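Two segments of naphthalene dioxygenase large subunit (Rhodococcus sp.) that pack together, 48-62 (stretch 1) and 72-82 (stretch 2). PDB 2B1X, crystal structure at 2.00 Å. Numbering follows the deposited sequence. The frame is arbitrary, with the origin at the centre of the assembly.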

# COMPACT_ATOMS: atom_id res chain seq x y z
N PHE A 48 1.77 28.35 -5.79
CA PHE A 48 1.19 28.97 -4.61
C PHE A 48 1.56 28.13 -3.35
O PHE A 48 1.46 26.89 -3.36
CB PHE A 48 -0.33 29.08 -4.75
CG PHE A 48 -1.02 29.56 -3.50
CD1 PHE A 48 -1.03 30.90 -3.16
CD2 PHE A 48 -1.63 28.65 -2.64
CE1 PHE A 48 -1.64 31.35 -1.97
CE2 PHE A 48 -2.22 29.05 -1.46
CZ PHE A 48 -2.26 30.42 -1.12
N LEU A 49 1.96 28.83 -2.29
CA LEU A 49 2.37 28.20 -1.04
C LEU A 49 1.42 28.49 0.14
O LEU A 49 1.03 27.59 0.88
CB LEU A 49 3.74 28.72 -0.64
CG LEU A 49 4.85 28.48 -1.68
CD1 LEU A 49 6.13 29.17 -1.30
CD2 LEU A 49 5.07 27.00 -1.83
N ALA A 50 1.11 29.77 0.33
CA ALA A 50 0.37 30.17 1.52
C ALA A 50 -0.24 31.52 1.32
O ALA A 50 0.19 32.28 0.43
CB ALA A 50 1.31 30.17 2.75
N HIS A 51 -1.24 31.84 2.14
CA HIS A 51 -1.74 33.21 2.21
C HIS A 51 -1.07 33.90 3.39
O HIS A 51 -0.84 33.28 4.44
CB HIS A 51 -3.27 33.25 2.35
CG HIS A 51 -3.89 34.59 2.05
ND1 HIS A 51 -4.05 35.56 3.02
CD2 HIS A 51 -4.42 35.10 0.91
CE1 HIS A 51 -4.63 36.62 2.48
NE2 HIS A 51 -4.87 36.36 1.21
N GLU A 52 -0.73 35.19 3.22
CA GLU A 52 -0.11 35.97 4.28
C GLU A 52 -0.90 36.00 5.58
O GLU A 52 -0.33 36.10 6.68
CB GLU A 52 0.14 37.39 3.80
CG GLU A 52 1.37 37.51 2.92
CD GLU A 52 1.74 38.95 2.63
OE1 GLU A 52 1.91 39.29 1.43
OE2 GLU A 52 1.84 39.76 3.59
N SER A 53 -2.24 35.96 5.48
CA SER A 53 -3.09 35.93 6.68
C SER A 53 -3.00 34.64 7.50
O SER A 53 -3.57 34.59 8.60
CB SER A 53 -4.57 36.21 6.34
OG SER A 53 -5.10 35.10 5.63
N GLU A 54 -2.33 33.61 6.97
CA GLU A 54 -2.05 32.37 7.73
C GLU A 54 -0.87 32.52 8.70
O GLU A 54 -0.74 31.78 9.68
CB GLU A 54 -1.75 31.20 6.78
CG GLU A 54 -2.82 30.85 5.75
CD GLU A 54 -2.49 29.55 5.04
OE1 GLU A 54 -2.78 28.47 5.61
OE2 GLU A 54 -1.92 29.60 3.91
N ILE A 55 0.02 33.48 8.40
CA ILE A 55 1.20 33.72 9.21
C ILE A 55 1.26 35.20 9.58
O ILE A 55 2.19 35.92 9.20
CB ILE A 55 2.46 33.24 8.46
CG1 ILE A 55 2.50 33.80 7.03
CG2 ILE A 55 2.42 31.69 8.39
CD1 ILE A 55 3.83 33.65 6.30
N PRO A 56 0.26 35.67 10.32
CA PRO A 56 0.13 37.11 10.58
C PRO A 56 1.11 37.67 11.61
O PRO A 56 1.44 38.85 11.51
CB PRO A 56 -1.31 37.26 11.09
CG PRO A 56 -1.66 35.94 11.69
CD PRO A 56 -0.82 34.88 10.94
N GLU A 57 1.55 36.85 12.55
CA GLU A 57 2.42 37.30 13.64
C GLU A 57 3.86 36.85 13.41
O GLU A 57 4.12 35.82 12.77
CB GLU A 57 1.98 36.68 14.97
CG GLU A 57 0.57 37.02 15.41
CD GLU A 57 0.36 38.50 15.56
OE1 GLU A 57 1.17 39.14 16.30
OE2 GLU A 57 -0.60 39.01 14.95
N ARG A 58 4.80 37.61 13.97
CA ARG A 58 6.20 37.26 13.90
C ARG A 58 6.42 35.89 14.58
O ARG A 58 5.96 35.64 15.70
CB ARG A 58 7.05 38.37 14.53
CG ARG A 58 6.94 39.68 13.73
CD ARG A 58 7.99 40.71 14.08
NE ARG A 58 7.82 41.92 13.30
CZ ARG A 58 8.70 42.91 13.26
NH1 ARG A 58 9.83 42.83 13.96
NH2 ARG A 58 8.44 43.98 12.52
N GLY A 59 7.10 34.99 13.89
CA GLY A 59 7.28 33.63 14.38
C GLY A 59 6.31 32.60 13.80
O GLY A 59 6.59 31.38 13.87
N ASP A 60 5.18 33.07 13.28
CA ASP A 60 4.18 32.20 12.64
C ASP A 60 4.79 31.48 11.42
O ASP A 60 5.57 32.07 10.65
CB ASP A 60 2.96 32.99 12.18
CG ASP A 60 2.02 33.41 13.32
OD1 ASP A 60 2.20 33.01 14.50
OD2 ASP A 60 1.06 34.18 13.14
N TYR A 61 4.45 30.21 11.26
CA TYR A 61 4.88 29.47 10.09
C TYR A 61 3.87 28.40 9.70
O TYR A 61 3.12 27.91 10.55
CB TYR A 61 6.25 28.81 10.37
CG TYR A 61 6.18 27.69 11.37
CD1 TYR A 61 5.88 26.38 10.97
CD2 TYR A 61 6.44 27.94 12.73
CE1 TYR A 61 5.81 25.33 11.91
CE2 TYR A 61 6.41 26.92 13.67
CZ TYR A 61 6.08 25.61 13.26
OH TYR A 61 6.05 24.58 14.17
N VAL A 62 3.91 28.01 8.42
CA VAL A 62 3.19 26.85 7.92
C VAL A 62 4.22 26.07 7.08
O VAL A 62 5.18 26.66 6.60
CB VAL A 62 1.94 27.21 7.06
CG1 VAL A 62 0.83 27.87 7.93
CG2 VAL A 62 2.28 28.14 5.88
N ILE A 72 9.46 25.62 4.88
CA ILE A 72 8.86 26.43 5.94
C ILE A 72 8.56 27.83 5.37
O ILE A 72 9.46 28.50 4.84
CB ILE A 72 9.85 26.56 7.15
CG1 ILE A 72 10.12 25.20 7.78
CG2 ILE A 72 9.31 27.50 8.19
CD1 ILE A 72 11.44 25.22 8.59
N VAL A 73 7.31 28.26 5.49
CA VAL A 73 6.95 29.58 5.03
C VAL A 73 6.59 30.34 6.29
O VAL A 73 5.66 29.97 6.97
CB VAL A 73 5.77 29.53 4.00
CG1 VAL A 73 5.34 30.96 3.58
CG2 VAL A 73 6.18 28.71 2.80
N CYS A 74 7.36 31.37 6.63
CA CYS A 74 7.20 32.01 7.93
C CYS A 74 7.34 33.52 7.89
O CYS A 74 7.83 34.08 6.92
CB CYS A 74 8.16 31.41 8.96
SG CYS A 74 9.92 31.67 8.62
N ARG A 75 6.83 34.18 8.92
CA ARG A 75 7.09 35.59 9.14
C ARG A 75 8.17 35.62 10.21
O ARG A 75 7.97 35.11 11.32
CB ARG A 75 5.83 36.33 9.63
CG ARG A 75 5.98 37.88 9.64
CD ARG A 75 4.69 38.62 9.97
NE ARG A 75 3.57 38.27 9.10
CZ ARG A 75 3.24 38.89 7.96
NH1 ARG A 75 3.95 39.90 7.50
NH2 ARG A 75 2.20 38.48 7.28
N ASP A 76 9.33 36.18 9.88
CA ASP A 76 10.46 36.05 10.81
C ASP A 76 10.43 37.11 11.91
O ASP A 76 9.49 37.94 11.95
CB ASP A 76 11.82 35.96 10.08
CG ASP A 76 12.27 37.28 9.45
OD1 ASP A 76 11.73 38.38 9.76
OD2 ASP A 76 13.19 37.28 8.61
N GLU A 77 11.43 37.09 12.79
CA GLU A 77 11.44 38.03 13.92
C GLU A 77 11.60 39.51 13.53
O GLU A 77 11.31 40.39 14.33
CB GLU A 77 12.41 37.58 15.03
CG GLU A 77 12.07 36.19 15.60
CD GLU A 77 10.90 36.18 16.59
OE1 GLU A 77 11.06 36.72 17.70
OE2 GLU A 77 9.83 35.61 16.26
N GLY A 78 12.02 39.77 12.29
CA GLY A 78 12.05 41.12 11.72
C GLY A 78 10.83 41.48 10.89
O GLY A 78 10.76 42.60 10.36
N GLY A 79 9.87 40.56 10.78
CA GLY A 79 8.63 40.82 10.06
C GLY A 79 8.67 40.48 8.57
O GLY A 79 7.72 40.78 7.84
N GLU A 80 9.76 39.87 8.13
CA GLU A 80 9.94 39.51 6.73
C GLU A 80 9.37 38.12 6.42
O GLU A 80 9.46 37.23 7.25
CB GLU A 80 11.44 39.55 6.38
CG GLU A 80 11.72 39.44 4.87
CD GLU A 80 13.20 39.57 4.52
OE1 GLU A 80 13.85 40.57 4.95
OE2 GLU A 80 13.70 38.66 3.79
N ILE A 81 8.80 37.94 5.23
CA ILE A 81 8.29 36.63 4.84
C ILE A 81 9.45 35.86 4.26
O ILE A 81 10.13 36.35 3.37
CB ILE A 81 7.15 36.71 3.78
CG1 ILE A 81 5.94 37.51 4.30
CG2 ILE A 81 6.74 35.29 3.32
CD1 ILE A 81 5.28 36.95 5.52
N ARG A 82 9.64 34.64 4.78
CA ARG A 82 10.69 33.72 4.37
C ARG A 82 10.11 32.43 3.88
O ARG A 82 9.01 32.05 4.31
CB ARG A 82 11.59 33.38 5.56
CG ARG A 82 12.20 34.57 6.22
CD ARG A 82 13.40 35.09 5.48
NE ARG A 82 13.97 36.29 6.09
CZ ARG A 82 15.23 36.67 5.90
NH1 ARG A 82 16.05 35.94 5.12
NH2 ARG A 82 15.68 37.79 6.48

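Strands 60-62 and 72-75 run antiparallel, their N-to-C directions 160° apart and their axes approaching to 4.7 Å. Val-62 and Val-73 form a hydrogen-bonded pair, with Val-62 N to Val-73 O at 3.0 Å and Val-73 N to Val-62 O at 2.9 Å. Tyr-61 and Cys-74 make the neighbouring non-hydrogen-bonded pair, and the ladder continues through Arg-75 N to Asp-60 O (3.0 Å) and Gly-59 N to Arg-75 O (2.7 Å). Gly-59 belongs to the type II turn from Glu-57 to Asp-60; its phi of 98° would jam a CB against the preceding carbonyl, so glycine suits the site. The turn is braced by the side chain of Asp-60, whose OD2 accepts from Glu-57 N at 2.8 Å.

On one face of the sheet, Val-73 is the apolar centre. Its CG2 meets Leu-49 CD1 at 4.1 Å, and its CG1 lies 4.2 Å from Ala-50 CB and 4.1 Å from Ile-55 CD1. The same Ile-55 CD1 reaches Ile-81 CD1 at 3.7 Å, so compact aliphatic groups fill the space between the loop and the strands. On the face of Tyr-61 and Cys-74, their CB atoms pack at 3.5 Å.

Arg-75, the residue with the most area covered, runs out with chi1 and chi2 both t, then bends at chi3 (m, -55°), and its guanidinium ties the loop down. Its NE donates to Ile-55 O at 2.7 Å, an acceptor at the guanidinium edge, while NH2 adds a weak bond to the same oxygen (3.2 Å). A long salt bridge joins Arg-75 NH2 to Glu-52 OE2 at 3.9 Å.

Arg-58 reaches the opposing type I turn, donating from NH1 to Glu-77 O at 2.9 Å. Gly-79 CA lies over one guanidinium face, where a CB would clash with Arg-58 NH2. Asp-76 OD1 steadies this turn, accepting from Gly-78 N at 2.9 Å.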